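Local coordinates for protein DsbA-like disulfide oxidoreductase (Wolbachia endosymbiont of Drosophila melanogaster, PDB 6EEZ) that catalyses thiol-disulfide exchange, probably through a thioredoxin-type CxxC pair, and acts as a homotrimeric disulfide isomerase, at residues L86-L91 against D127-S132; F97-A102 against D117-I122; L23-S28 against E141-N146; D42-H47 against N76-A81. All blocks are in the same frame, centred on the assembly; numbering follows the deposited sequence. Where two conformers were deposited one is given.

Contact 1. Residues L86-L91 against D127-S132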
loop_
_atom_site.group_PDB
_atom_site.type_symbol
_atom_site.label_atom_id
_atom_site.label_comp_id
_atom_site.label_asym_id
_atom_site.label_seq_id
_atom_site.Cartn_x
_atom_site.Cartn_y
_atom_site.Cartn_z
ATOM N N LEU A 86 -0.437 -10.078 -1.023
ATOM C CA LEU A 86 -1.034 -10.202 -2.341
ATOM C C LEU A 86 -1.580 -11.618 -2.560
ATOM O O LEU A 86 -2.505 -11.798 -3.339
ATOM C CB LEU A 86 -0.031 -9.830 -3.426
ATOM C CG LEU A 86 0.280 -8.337 -3.488
ATOM C CD1 LEU A 86 1.393 -8.033 -4.493
ATOM C CD2 LEU A 86 -0.976 -7.581 -3.863
ATOM N N ALA A 87 -1.038 -12.617 -1.865
ATOM C CA ALA A 87 -1.528 -13.981 -2.030
ATOM C C ALA A 87 -2.954 -14.089 -1.483
ATOM O O ALA A 87 -3.776 -14.851 -1.994
ATOM C CB ALA A 87 -0.622 -14.969 -1.344
ATOM N N VAL A 88 -3.226 -13.300 -0.450
ATOM C CA VAL A 88 -4.565 -13.152 0.100
ATOM C C VAL A 88 -5.481 -12.379 -0.862
ATOM O O VAL A 88 -6.626 -12.761 -1.098
ATOM C CB VAL A 88 -4.501 -12.429 1.470
ATOM C CG1 VAL A 88 -5.879 -11.945 1.920
ATOM C CG2 VAL A 88 -3.880 -13.343 2.506
ATOM N N TYR A 89 -4.974 -11.279 -1.397
ATOM C CA TYR A 89 -5.721 -10.455 -2.339
ATOM C C TYR A 89 -6.327 -11.267 -3.475
ATOM O O TYR A 89 -7.494 -11.098 -3.825
ATOM C CB TYR A 89 -4.802 -9.375 -2.910
ATOM C CG TYR A 89 -5.380 -8.580 -4.049
ATOM C CD1 TYR A 89 -6.327 -7.592 -3.825
ATOM C CD2 TYR A 89 -4.945 -8.792 -5.350
ATOM C CE1 TYR A 89 -6.840 -6.840 -4.866
ATOM C CE2 TYR A 89 -5.451 -8.042 -6.408
ATOM C CZ TYR A 89 -6.399 -7.066 -6.160
ATOM O OH TYR A 89 -6.906 -6.334 -7.215
ATOM N N PHE A 90 -5.529 -12.149 -4.052
ATOM C CA PHE A 90 -5.979 -12.894 -5.202
ATOM C C PHE A 90 -6.952 -14.006 -4.843
ATOM O O PHE A 90 -7.718 -14.441 -5.699
ATOM C CB PHE A 90 -4.775 -13.447 -5.951
ATOM C CG PHE A 90 -4.080 -12.412 -6.784
ATOM C CD1 PHE A 90 -4.683 -11.914 -7.939
ATOM C CD2 PHE A 90 -2.851 -11.913 -6.406
ATOM C CE1 PHE A 90 -4.051 -10.943 -8.711
ATOM C CE2 PHE A 90 -2.201 -10.937 -7.181
ATOM C CZ PHE A 90 -2.805 -10.452 -8.327
ATOM N N LEU A 91 -6.940 -14.455 -3.591
ATOM C CA LEU A 91 -7.960 -15.404 -3.113
ATOM C C LEU A 91 -9.276 -14.697 -2.863
ATOM O O LEU A 91 -10.342 -15.179 -3.244
ATOM C CB LEU A 91 -7.522 -16.089 -1.820
ATOM C CG LEU A 91 -6.400 -17.115 -1.891
ATOM C CD1 LEU A 91 -5.913 -17.400 -0.488
ATOM C CD2 LEU A 91 -6.873 -18.394 -2.561
ATOM N N ASP A 127 -4.442 -24.012 3.316
ATOM C CA ASP A 127 -4.252 -24.671 2.023
ATOM C C ASP A 127 -4.651 -23.768 0.852
ATOM O O ASP A 127 -4.006 -23.776 -0.199
ATOM C CB ASP A 127 -5.046 -25.979 1.980
ATOM C CG ASP A 127 -4.296 -27.126 2.603
ATOM O OD1 ASP A 127 -3.126 -27.335 2.226
ATOM O OD2 ASP A 127 -4.869 -27.810 3.480
ATOM N N ASP A 128 -5.716 -22.995 1.027
ATOM C CA ASP A 128 -6.053 -21.979 0.048
ATOM C C ASP A 128 -4.921 -20.959 -0.045
ATOM O O ASP A 128 -4.643 -20.411 -1.118
ATOM C CB ASP A 128 -7.363 -21.275 0.412
ATOM C CG ASP A 128 -8.573 -22.152 0.202
ATOM O OD1 ASP A 128 -8.617 -22.858 -0.826
ATOM O OD2 ASP A 128 -9.477 -22.135 1.064
ATOM N N PHE A 129 -4.269 -20.712 1.087
ATOM C CA PHE A 129 -3.230 -19.692 1.157
ATOM C C PHE A 129 -1.968 -20.202 0.476
ATOM O O PHE A 129 -1.332 -19.472 -0.282
ATOM C CB PHE A 129 -2.943 -19.296 2.609
ATOM C CG PHE A 129 -1.766 -18.367 2.769
ATOM C CD1 PHE A 129 -1.881 -17.013 2.489
ATOM C CD2 PHE A 129 -0.541 -18.849 3.207
ATOM C CE1 PHE A 129 -0.792 -16.156 2.633
ATOM C CE2 PHE A 129 0.550 -18.002 3.359
ATOM C CZ PHE A 129 0.427 -16.652 3.065
ATOM N N ASN A 130 -1.619 -21.465 0.716
ATOM C CA ASN A 130 -0.429 -22.037 0.096
ATOM C C ASN A 130 -0.591 -22.152 -1.420
ATOM O O ASN A 130 0.358 -21.897 -2.163
ATOM C CB ASN A 130 -0.099 -23.405 0.700
ATOM C CG ASN A 130 0.443 -23.308 2.121
ATOM O OD1 ASN A 130 0.864 -22.243 2.560
ATOM N ND2 ASN A 130 0.440 -24.427 2.840
ATOM N N ASP A 131 -1.785 -22.510 -1.882
ATOM C CA ASP A 131 -2.025 -22.650 -3.318
ATOM C C ASP A 131 -1.980 -21.281 -4.003
ATOM O O ASP A 131 -1.616 -21.173 -5.174
ATOM C CB ASP A 131 -3.370 -23.325 -3.599
ATOM C CG ASP A 131 -3.466 -24.756 -3.028
ATOM O OD1 ASP A 131 -2.485 -25.532 -3.104
ATOM O OD2 ASP A 131 -4.547 -25.104 -2.508
ATOM N N SER A 132 -2.346 -20.233 -3.273
ATOM C CA SER A 132 -2.356 -18.882 -3.839
ATOM C C SER A 132 -0.926 -18.369 -4.049
ATOM O O SER A 132 -0.609 -17.788 -5.090
ATOM C CB SER A 132 -3.143 -17.931 -2.933
ATOM O OG SER A 132 -3.317 -16.650 -3.518
#

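Contact 2. Residues F97-A102 against D117-I122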
loop_
_atom_site.group_PDB
_atom_site.type_symbol
_atom_site.label_atom_id
_atom_site.label_comp_id
_atom_site.label_asym_id
_atom_site.label_seq_id
_atom_site.Cartn_x
_atom_site.Cartn_y
_atom_site.Cartn_z
ATOM N N PHE A 97 -7.320 -5.912 2.971
ATOM C CA PHE A 97 -7.105 -4.887 3.983
ATOM C C PHE A 97 -6.915 -5.499 5.377
ATOM O O PHE A 97 -6.201 -4.929 6.221
ATOM C CB PHE A 97 -8.255 -3.877 4.020
ATOM C CG PHE A 97 -8.035 -2.756 5.015
ATOM C CD1 PHE A 97 -7.307 -1.619 4.656
ATOM C CD2 PHE A 97 -8.533 -2.855 6.319
ATOM C CE1 PHE A 97 -7.095 -0.600 5.561
ATOM C CE2 PHE A 97 -8.316 -1.848 7.239
ATOM C CZ PHE A 97 -7.602 -0.710 6.861
ATOM N N ASP A 98 -7.555 -6.643 5.625
ATOM C CA ASP A 98 -7.440 -7.313 6.921
ATOM C C ASP A 98 -6.046 -7.869 7.138
ATOM O O ASP A 98 -5.493 -7.768 8.231
ATOM C CB ASP A 98 -8.465 -8.436 7.041
ATOM C CG ASP A 98 -9.865 -7.916 7.085
ATOM O OD1 ASP A 98 -10.045 -6.743 7.464
ATOM O OD2 ASP A 98 -10.787 -8.681 6.759
ATOM N N PHE A 99 -5.475 -8.461 6.097
ATOM C CA PHE A 99 -4.097 -8.894 6.181
ATOM C C PHE A 99 -3.228 -7.657 6.359
ATOM O O PHE A 99 -2.382 -7.616 7.241
ATOM C CB PHE A 99 -3.671 -9.680 4.945
ATOM C CG PHE A 99 -2.279 -10.216 5.048
ATOM C CD1 PHE A 99 -2.044 -11.441 5.649
ATOM C CD2 PHE A 99 -1.195 -9.468 4.608
ATOM C CE1 PHE A 99 -0.762 -11.927 5.776
ATOM C CE2 PHE A 99 0.099 -9.948 4.732
ATOM C CZ PHE A 99 0.312 -11.183 5.318
ATOM N N HIS A 100 -3.467 -6.647 5.526
ATOM C CA HIS A 100 -2.710 -5.399 5.548
ATOM C C HIS A 100 -2.610 -4.818 6.951
ATOM O O HIS A 100 -1.517 -4.525 7.438
ATOM C CB HIS A 100 -3.368 -4.381 4.603
ATOM C CG HIS A 100 -2.838 -2.982 4.717
ATOM N ND1 HIS A 100 -1.850 -2.489 3.885
ATOM C CD2 HIS A 100 -3.180 -1.958 5.533
ATOM C CE1 HIS A 100 -1.605 -1.228 4.182
ATOM N NE2 HIS A 100 -2.398 -0.875 5.182
ATOM N N HIS A 101 -3.762 -4.654 7.592
ATOM C CA HIS A 101 -3.828 -3.958 8.867
ATOM C C HIS A 101 -3.227 -4.817 9.984
ATOM O O HIS A 101 -2.560 -4.299 10.897
ATOM C CB HIS A 101 -5.278 -3.588 9.205
ATOM C CG HIS A 101 -5.396 -2.588 10.304
ATOM N ND1 HIS A 101 -5.728 -2.937 11.595
ATOM C CD2 HIS A 101 -5.203 -1.248 10.314
ATOM C CE1 HIS A 101 -5.743 -1.854 12.349
ATOM N NE2 HIS A 101 -5.431 -0.814 11.597
ATOM N N ALA A 102 -3.455 -6.125 9.912
ATOM C CA ALA A 102 -2.836 -7.036 10.873
ATOM C C ALA A 102 -1.320 -7.037 10.722
ATOM O O ALA A 102 -0.609 -7.099 11.709
ATOM C CB ALA A 102 -3.376 -8.450 10.713
ATOM N N ASP A 117 -0.365 -17.314 11.375
ATOM C CA ASP A 117 -1.246 -16.882 12.451
ATOM C C ASP A 117 -2.155 -15.759 11.960
ATOM O O ASP A 117 -3.319 -15.688 12.338
ATOM C CB ASP A 117 -0.445 -16.406 13.667
ATOM C CG ASP A 117 0.410 -17.494 14.269
ATOM O OD1 ASP A 117 0.033 -18.687 14.182
ATOM O OD2 ASP A 117 1.467 -17.145 14.839
ATOM N N ILE A 118 -1.623 -14.888 11.110
ATOM C CA ILE A 118 -2.404 -13.779 10.584
ATOM C C ILE A 118 -3.398 -14.272 9.530
ATOM O O ILE A 118 -4.547 -13.841 9.499
ATOM C CB ILE A 118 -1.493 -12.684 9.982
ATOM C CG1 ILE A 118 -0.727 -11.969 11.096
ATOM C CG2 ILE A 118 -2.318 -11.668 9.156
ATOM C CD1 ILE A 118 0.260 -10.890 10.597
ATOM N N VAL A 119 -2.954 -15.173 8.662
ATOM C CA VAL A 119 -3.818 -15.685 7.610
ATOM C C VAL A 119 -4.974 -16.465 8.233
ATOM O O VAL A 119 -6.070 -16.521 7.678
ATOM C CB VAL A 119 -3.038 -16.573 6.625
ATOM C CG1 VAL A 119 -3.956 -17.174 5.596
ATOM C CG2 VAL A 119 -1.976 -15.759 5.914
ATOM N N LYS A 120 -4.736 -17.046 9.402
ATOM C CA LYS A 120 -5.785 -17.764 10.109
ATOM C C LYS A 120 -6.777 -16.839 10.798
ATOM O O LYS A 120 -7.978 -17.107 10.799
ATOM C CB LYS A 120 -5.185 -18.707 11.150
ATOM C CG LYS A 120 -4.290 -19.788 10.581
ATOM C CD LYS A 120 -4.958 -20.570 9.461
ATOM C CE LYS A 120 -4.098 -21.734 9.029
ATOM N NZ LYS A 120 -3.824 -22.689 10.163
ATOM N N ASN A 121 -6.283 -15.768 11.412
ATOM C CA ASN A 121 -7.155 -14.893 12.198
ATOM C C ASN A 121 -8.109 -14.070 11.328
ATOM O O ASN A 121 -9.085 -13.501 11.830
ATOM C CB ASN A 121 -6.315 -13.963 13.069
ATOM C CG ASN A 121 -5.588 -14.699 14.172
ATOM O OD1 ASN A 121 -6.080 -15.703 14.704
ATOM N ND2 ASN A 121 -4.414 -14.210 14.527
ATOM N N ILE A 122 -7.834 -14.017 10.027
ATOM C CA ILE A 122 -8.664 -13.227 9.119
ATOM C C ILE A 122 -9.589 -14.091 8.260
ATOM O O ILE A 122 -10.245 -13.576 7.354
ATOM C CB ILE A 122 -7.792 -12.339 8.207
ATOM C CG1 ILE A 122 -6.936 -13.185 7.262
ATOM C CG2 ILE A 122 -6.920 -11.436 9.062
ATOM C CD1 ILE A 122 -6.167 -12.343 6.226
#

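Contact 3. Residues L23-S28 against E141-N146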
loop_
_atom_site.group_PDB
_atom_site.type_symbol
_atom_site.label_atom_id
_atom_site.label_comp_id
_atom_site.label_asym_id
_atom_site.label_seq_id
_atom_site.Cartn_x
_atom_site.Cartn_y
_atom_site.Cartn_z
ATOM N N LEU A 23 -4.810 -0.204 -12.143
ATOM C CA LEU A 23 -6.042 -0.732 -11.577
ATOM C C LEU A 23 -5.914 -2.172 -11.066
ATOM O O LEU A 23 -6.805 -2.656 -10.399
ATOM C CB LEU A 23 -7.173 -0.652 -12.618
ATOM C CG LEU A 23 -7.795 0.714 -12.967
ATOM C CD1 LEU A 23 -8.088 1.532 -11.727
ATOM C CD2 LEU A 23 -6.908 1.522 -13.904
ATOM N N THR A 24 -4.814 -2.853 -11.362
ATOM C CA THR A 24 -4.652 -4.254 -10.961
ATOM C C THR A 24 -4.139 -4.419 -9.520
ATOM O O THR A 24 -3.948 -5.539 -9.040
ATOM C CB THR A 24 -3.676 -4.999 -11.878
ATOM O OG1 THR A 24 -2.376 -4.443 -11.722
ATOM C CG2 THR A 24 -4.082 -4.890 -13.331
ATOM N N TYR A 25 -3.929 -3.312 -8.829
ATOM C CA TYR A 25 -3.415 -3.356 -7.463
ATOM C C TYR A 25 -4.560 -3.240 -6.469
ATOM O O TYR A 25 -5.603 -2.731 -6.822
ATOM C CB TYR A 25 -2.386 -2.237 -7.238
ATOM C CG TYR A 25 -1.036 -2.566 -7.802
ATOM C CD1 TYR A 25 -0.116 -3.310 -7.069
ATOM C CD2 TYR A 25 -0.672 -2.143 -9.079
ATOM C CE1 TYR A 25 1.139 -3.621 -7.601
ATOM C CE2 TYR A 25 0.561 -2.440 -9.610
ATOM C CZ TYR A 25 1.473 -3.178 -8.874
ATOM O OH TYR A 25 2.715 -3.468 -9.425
ATOM N N PRO A 26 -4.365 -3.700 -5.227
ATOM C CA PRO A 26 -5.496 -3.711 -4.287
ATOM C C PRO A 26 -5.912 -2.316 -3.885
ATOM O O PRO A 26 -5.029 -1.467 -3.698
ATOM C CB PRO A 26 -4.956 -4.478 -3.053
ATOM C CG PRO A 26 -3.723 -5.154 -3.510
ATOM C CD PRO A 26 -3.158 -4.286 -4.630
ATOM N N TYR A 27 -7.216 -2.111 -3.695
ATOM C CA TYR A 27 -7.740 -0.825 -3.294
ATOM C C TYR A 27 -8.926 -0.957 -2.313
ATOM O O TYR A 27 -9.629 -1.969 -2.278
ATOM C CB TYR A 27 -8.177 -0.013 -4.535
ATOM C CG TYR A 27 -9.536 -0.431 -5.092
ATOM C CD1 TYR A 27 -10.697 0.087 -4.565
ATOM C CD2 TYR A 27 -9.638 -1.345 -6.128
ATOM C CE1 TYR A 27 -11.940 -0.303 -5.029
ATOM C CE2 TYR A 27 -10.887 -1.745 -6.624
ATOM C CZ TYR A 27 -12.040 -1.217 -6.059
ATOM O OH TYR A 27 -13.313 -1.572 -6.493
ATOM N N SER A 28 -9.149 0.098 -1.533
ATOM C CA SER A 28 -10.361 0.224 -0.724
ATOM C C SER A 28 -10.990 1.577 -0.961
ATOM O O SER A 28 -10.362 2.484 -1.513
ATOM C CB SER A 28 -10.050 0.044 0.761
ATOM O OG SER A 28 -9.479 -1.228 0.998
ATOM N N GLU A 141 5.220 -11.540 -8.024
ATOM C CA GLU A 141 6.591 -11.118 -8.218
ATOM C C GLU A 141 6.608 -9.886 -9.130
ATOM O O GLU A 141 7.262 -8.897 -8.828
ATOM C CB GLU A 141 7.421 -12.266 -8.808
ATOM C CG GLU A 141 8.816 -11.868 -9.308
ATOM C CD GLU A 141 9.766 -11.479 -8.176
ATOM O OE1 GLU A 141 9.440 -11.748 -6.995
ATOM O OE2 GLU A 141 10.850 -10.926 -8.469
ATOM N N GLN A 142 5.859 -9.957 -10.228
ATOM C CA GLN A 142 5.763 -8.862 -11.191
ATOM C C GLN A 142 5.239 -7.592 -10.547
ATOM O O GLN A 142 5.774 -6.501 -10.788
ATOM C CB GLN A 142 4.859 -9.256 -12.362
ATOM C CG GLN A 142 4.884 -8.282 -13.516
ATOM C CD GLN A 142 4.012 -8.724 -14.682
ATOM O OE1 GLN A 142 2.814 -8.452 -14.697
ATOM N NE2 GLN A 142 4.612 -9.403 -15.670
ATOM N N MET A 143 4.204 -7.737 -9.720
ATOM C CA MET A 143 3.578 -6.572 -9.087
ATOM C C MET A 143 4.518 -5.900 -8.102
ATOM O O MET A 143 4.530 -4.678 -7.989
ATOM C CB MET A 143 2.276 -6.965 -8.376
ATOM C CG MET A 143 1.116 -7.274 -9.316
ATOM S SD MET A 143 -0.330 -7.978 -8.465
ATOM C CE MET A 143 -0.936 -6.524 -7.614
ATOM N N ILE A 144 5.299 -6.689 -7.377
ATOM C CA ILE A 144 6.181 -6.130 -6.365
ATOM C C ILE A 144 7.369 -5.453 -7.048
ATOM O O ILE A 144 7.820 -4.391 -6.626
ATOM C CB ILE A 144 6.658 -7.209 -5.378
ATOM C CG1 ILE A 144 5.523 -7.532 -4.398
ATOM C CG2 ILE A 144 7.919 -6.753 -4.630
ATOM C CD1 ILE A 144 5.851 -8.568 -3.374
ATOM N N ASN A 145 7.864 -6.062 -8.112
ATOM C CA ASN A 145 8.956 -5.468 -8.857
ATOM C C ASN A 145 8.516 -4.148 -9.457
ATOM O O ASN A 145 9.273 -3.164 -9.447
ATOM C CB ASN A 145 9.445 -6.410 -9.955
ATOM C CG ASN A 145 10.275 -7.544 -9.410
ATOM O OD1 ASN A 145 10.853 -7.437 -8.325
ATOM N ND2 ASN A 145 10.352 -8.638 -10.164
ATOM N N ASN A 146 7.280 -4.109 -9.950
ATOM C CA ASN A 146 6.797 -2.900 -10.590
ATOM C C ASN A 146 6.636 -1.800 -9.570
ATOM O O ASN A 146 6.926 -0.654 -9.873
ATOM C CB ASN A 146 5.497 -3.161 -11.351
ATOM C CG ASN A 146 5.737 -3.844 -12.694
ATOM O OD1 ASN A 146 6.861 -3.850 -13.223
ATOM N ND2 ASN A 146 4.688 -4.414 -13.256
#

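Contact 4. Residues D42-H47 against N76-A81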
loop_
_atom_site.group_PDB
_atom_site.type_symbol
_atom_site.label_atom_id
_atom_site.label_comp_id
_atom_site.label_asym_id
_atom_site.label_seq_id
_atom_site.Cartn_x
_atom_site.Cartn_y
_atom_site.Cartn_z
ATOM N N ASP A 42 6.108 -0.492 3.537
ATOM C CA ASP A 42 6.839 -1.698 3.909
ATOM C C ASP A 42 6.261 -2.102 5.257
ATOM O O ASP A 42 6.195 -1.282 6.176
ATOM C CB ASP A 42 8.341 -1.441 4.006
ATOM C CG ASP A 42 9.136 -2.687 4.312
ATOM O OD1 ASP A 42 8.876 -3.358 5.352
ATOM O OD2 ASP A 42 10.044 -2.998 3.502
ATOM N N TYR A 43 5.823 -3.352 5.379
ATOM C CA TYR A 43 5.151 -3.777 6.601
ATOM C C TYR A 43 6.044 -3.753 7.862
ATOM O O TYR A 43 5.527 -3.600 8.977
ATOM C CB TYR A 43 4.570 -5.172 6.395
ATOM C CG TYR A 43 3.343 -5.170 5.532
ATOM C CD1 TYR A 43 2.238 -4.392 5.864
ATOM C CD2 TYR A 43 3.277 -5.948 4.392
ATOM C CE1 TYR A 43 1.122 -4.383 5.072
ATOM C CE2 TYR A 43 2.161 -5.959 3.607
ATOM C CZ TYR A 43 1.088 -5.170 3.942
ATOM O OH TYR A 43 -0.026 -5.164 3.134
ATOM N N SER A 44 7.363 -3.887 7.704
ATOM C CA SER A 44 8.273 -3.914 8.855
ATOM C C SER A 44 8.782 -2.518 9.226
ATOM O O SER A 44 9.547 -2.360 10.174
ATOM C CB SER A 44 9.478 -4.827 8.576
ATOM O OG SER A 44 9.094 -6.067 7.991
ATOM N N CYS A 45 8.364 -1.504 8.478
ATOM C CA CYS A 45 8.813 -0.136 8.723
ATOM C C CYS A 45 8.022 0.501 9.875
ATOM O O CYS A 45 6.790 0.484 9.885
ATOM C CB CYS A 45 8.696 0.678 7.416
ATOM S SG CYS A 45 8.140 2.362 7.532
ATOM N N GLY A 46 8.740 1.053 10.849
ATOM C CA GLY A 46 8.120 1.636 12.035
ATOM C C GLY A 46 7.095 2.733 11.732
ATOM O O GLY A 46 6.046 2.785 12.378
ATOM N N HIS A 47 7.399 3.627 10.780
ATOM C CA HIS A 47 6.474 4.709 10.450
ATOM C C HIS A 47 5.306 4.176 9.656
ATOM O O HIS A 47 4.216 4.694 9.782
ATOM C CB HIS A 47 7.153 5.845 9.678
ATOM C CG HIS A 47 8.069 6.662 10.524
ATOM N ND1 HIS A 47 9.384 6.310 10.735
ATOM C CD2 HIS A 47 7.855 7.779 11.254
ATOM C CE1 HIS A 47 9.948 7.184 11.552
ATOM N NE2 HIS A 47 9.042 8.084 11.888
ATOM N N ASN A 76 14.107 -9.512 3.990
ATOM C CA ASN A 76 13.469 -10.775 3.670
ATOM C C ASN A 76 12.072 -10.900 4.305
ATOM O O ASN A 76 11.108 -11.306 3.643
ATOM C CB ASN A 76 14.396 -11.919 4.109
ATOM C CG ASN A 76 13.832 -13.274 3.790
ATOM O OD1 ASN A 76 13.725 -14.139 4.665
ATOM N ND2 ASN A 76 13.451 -13.472 2.536
ATOM N N ALA A 77 11.975 -10.520 5.580
ATOM C CA ALA A 77 10.714 -10.533 6.323
ATOM C C ALA A 77 9.640 -9.633 5.669
ATOM O O ALA A 77 8.464 -9.982 5.644
ATOM C CB ALA A 77 10.972 -10.102 7.775
ATOM N N SER A 78 10.052 -8.489 5.129
ATOM C CA SER A 78 9.118 -7.561 4.488
ATOM C C SER A 78 8.625 -8.116 3.161
ATOM O O SER A 78 7.472 -7.949 2.800
ATOM C CB SER A 78 9.772 -6.203 4.255
ATOM O OG SER A 78 9.957 -5.493 5.460
ATOM N N LEU A 79 9.518 -8.775 2.439
ATOM C CA LEU A 79 9.186 -9.345 1.144
ATOM C C LEU A 79 8.195 -10.462 1.319
ATOM O O LEU A 79 7.261 -10.592 0.540
ATOM C CB LEU A 79 10.441 -9.865 0.442
ATOM C CG LEU A 79 10.263 -10.467 -0.952
ATOM C CD1 LEU A 79 9.618 -9.482 -1.904
ATOM C CD2 LEU A 79 11.602 -10.895 -1.518
ATOM N N LYS A 80 8.413 -11.273 2.355
ATOM C CA LYS A 80 7.492 -12.347 2.714
ATOM C C LYS A 80 6.105 -11.821 3.046
ATOM O O LYS A 80 5.106 -12.325 2.541
ATOM C CB LYS A 80 8.017 -13.130 3.906
ATOM C CG LYS A 80 9.168 -14.042 3.604
ATOM C CD LYS A 80 9.562 -14.743 4.879
ATOM C CE LYS A 80 10.656 -15.768 4.677
ATOM N NZ LYS A 80 11.093 -16.267 5.995
ATOM N N ALA A 81 6.050 -10.813 3.906
ATOM C CA ALA A 81 4.772 -10.275 4.326
ATOM C C ALA A 81 4.097 -9.599 3.133
ATOM O O ALA A 81 2.887 -9.711 2.948
ATOM C CB ALA A 81 4.946 -9.316 5.490
HETATM O O HOH W 1 6.322 -5.247 3.248
#

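Contact 1. Residues L86-L91 against D127-S132
The Phe129 ring turns its CE1 corner to helix 76-91: Val88 CG2 lies near the ring plane at the edge, 4.2 Å from CE1, while Ala87 CB approaches the same carbon obliquely. Phe129 CG is anti to the backbone N (chi1 173°), beside its own carbonyl carbon, and the ring beyond it also meets Leu116 and Val119 of helix 112-121. Within 86-91, Tyr89 CD2 stands 3.7 Å above the Phe90 plane, over the ring centre, and Phe90 CE2 lies in plane at the edge of the Tyr89 ring. Away from the rings, Ser132 OG donates to Ala87 O; the modelled 2.4 Å is very short, so the length is doubtful. Leu91 packs beside this serine: its CG lies 3.5 Å from Ser132 CB, and its CD1 and CD2 straddle Asp128 O, each 3.3 Å away. The small residues Ala87 and Ser132 make the nearest CA pair, at 5.3 Å, and the segment axes come within 8.9 Å at 106°. Such steep helix-on-helix packing belongs to the all-helical insertion that distinguishes DsbA-like proteins from plain thioredoxins.

Contact 2. Residues F97-A102 against D117-I122
Phe99 reaches from helix 96-105 into the apolar side of 117-122, and its atoms meet three residues in turn. At the root, CB touches Ile122 CD1 at 3.9 Å, and the same methyl lies near the ring plane at the edge. CG, anti to the backbone N (chi1 -176°), starts the ring toward 117-122. Further out, CD1 packs against Ile118 CG2 at 3.5 Å, the tightest approach of the contact. CE1 then meets Ile118 CG2 again. Phe99 CE1 also lies 4.0 Å from Val119 CG2; both methyls come in obliquely, and the Ile118 side chain crosses that of Phe99 at about a right angle. The side chain also touches Ser84, Ala85 and Val88 of helix 76-91, so Phe99 is packed among three helices. Two smaller pairs flank it: Ala102 CB rests 3.7 Å from Ile118 CG2, and Ile122 CG2 sits 3.9 Å from the CB of Asp98. Ile122 is the first residue to leave helical backbone angles, and its O accepts a hydrogen bond from Lys95 NZ. No hydrogen bond spans the two segments, whose axes approach to 9.8 Å at 135°. This is side-chain packing between successive helices of the DsbA-type helical domain.

Contact 3. Residues L23-S28 against E141-N146
A Met-aromatic contact between Tyr25 and Met143 joins the loop leading into edge strand 27-29 of the thioredoxin sheet to helix 137-154, the long helix that in DsbA-like folds runs from the helical insertion back to the thioredoxin core. Met143 SD lies 5.1 Å from the ring centroid and 27° off the ring normal, an oblique position. The two side chains slide past each other in opposite directions, with Met143 CB 3.6 Å from Tyr25 CE1 near the phenol end and the methyl near the ring's root. The bend of the methionine at chi3 (73°) places CE 3.4 Å from Tyr25 CD1, and the same methyl touches Thr24 O and, more distantly, Pro26 CD. Leu86 and Phe90 of helix 76-91 pack on Met143 as well, and Arg69 makes a cation-pi contact with Tyr25. The phenol is held by a hydrogen bond: Tyr25 OH donates to Met143 O at 2.6 Å. The donor lies in the carbonyl plane on a lone pair, with a C=O...donor angle of 114°, and the carbonyl oxygen in turn lies in the plane of the tyrosine ring, at its edge. That oxygen is a helix carbonyl that also receives a weak bond from Ser147 OG. One turn along the helix, Asn146 CB lies 3.4 Å from Tyr25 OH.

Contact 4. Residues D42-H47 against N76-A81
Ser78, Tyr43 and Ala81 bury most of the surface here, and Ser78 does so through a polar grip. Its OG takes a hydrogen bond from Ser44 OG at 2.7 Å and gives one to Asp42 OD1; the modelled 2.4 Å of the latter is very short, so its exact length is doubtful. A chi1 of -72° sets Ser78 OG beside the backbone N, anti to the carbonyl carbon, where it meets both oxygens. Asp42 OD1 also accepts from Ser44 N, 2.8 Å away and nearly along the C-O axis, which makes an Asx turn within the type I beta turn from Asp42 to Cys45. The other carboxylate oxygen, OD2, accepts from the backbone N atoms of Ile73 and Leu74, which ties the loop before helix 76-91 to the same aspartate. The turn delivers the chain to the CxxC helix start of the thioredoxin fold, where Cys45 is at the N-cap and forms the disulfide with Cys48. A water adds a backbone bridge: it accepts from Tyr43 N at 2.9 Å and donates to Ser78 O at 3.0 Å. One turn further along the helix the contact becomes apolar. Tyr43 CD2 lies 3.9 Å from Ala81 CB, and Tyr43 CE2 comes equally near Ala81 O, which is oblique to the ring. The Tyr43 side chain also touches Ala103 and Leu104 of helix 96-105.

From the N terminus, contact 3 opens first, at 23-28, and closes last, at 141-146, so its loop encloses the other three. Contact 4 opens and closes early, joining the turn before the CxxC helix to the start of helix 76-91. Contact 1 then opens at the end of that helix and closes at 127-132, enclosing contact 2; contacts 4 and 1 stand in series, and none cross. Contacts 1 and 2 meet where Phe129 CE1 packs 3.5 Å from Val119 CG2, within the helical insertion. Contact 3 reaches contact 1 through Phe90 CZ and Met143 SD, also 3.5 Å apart, linking that insertion to the edge of the thioredoxin sheet.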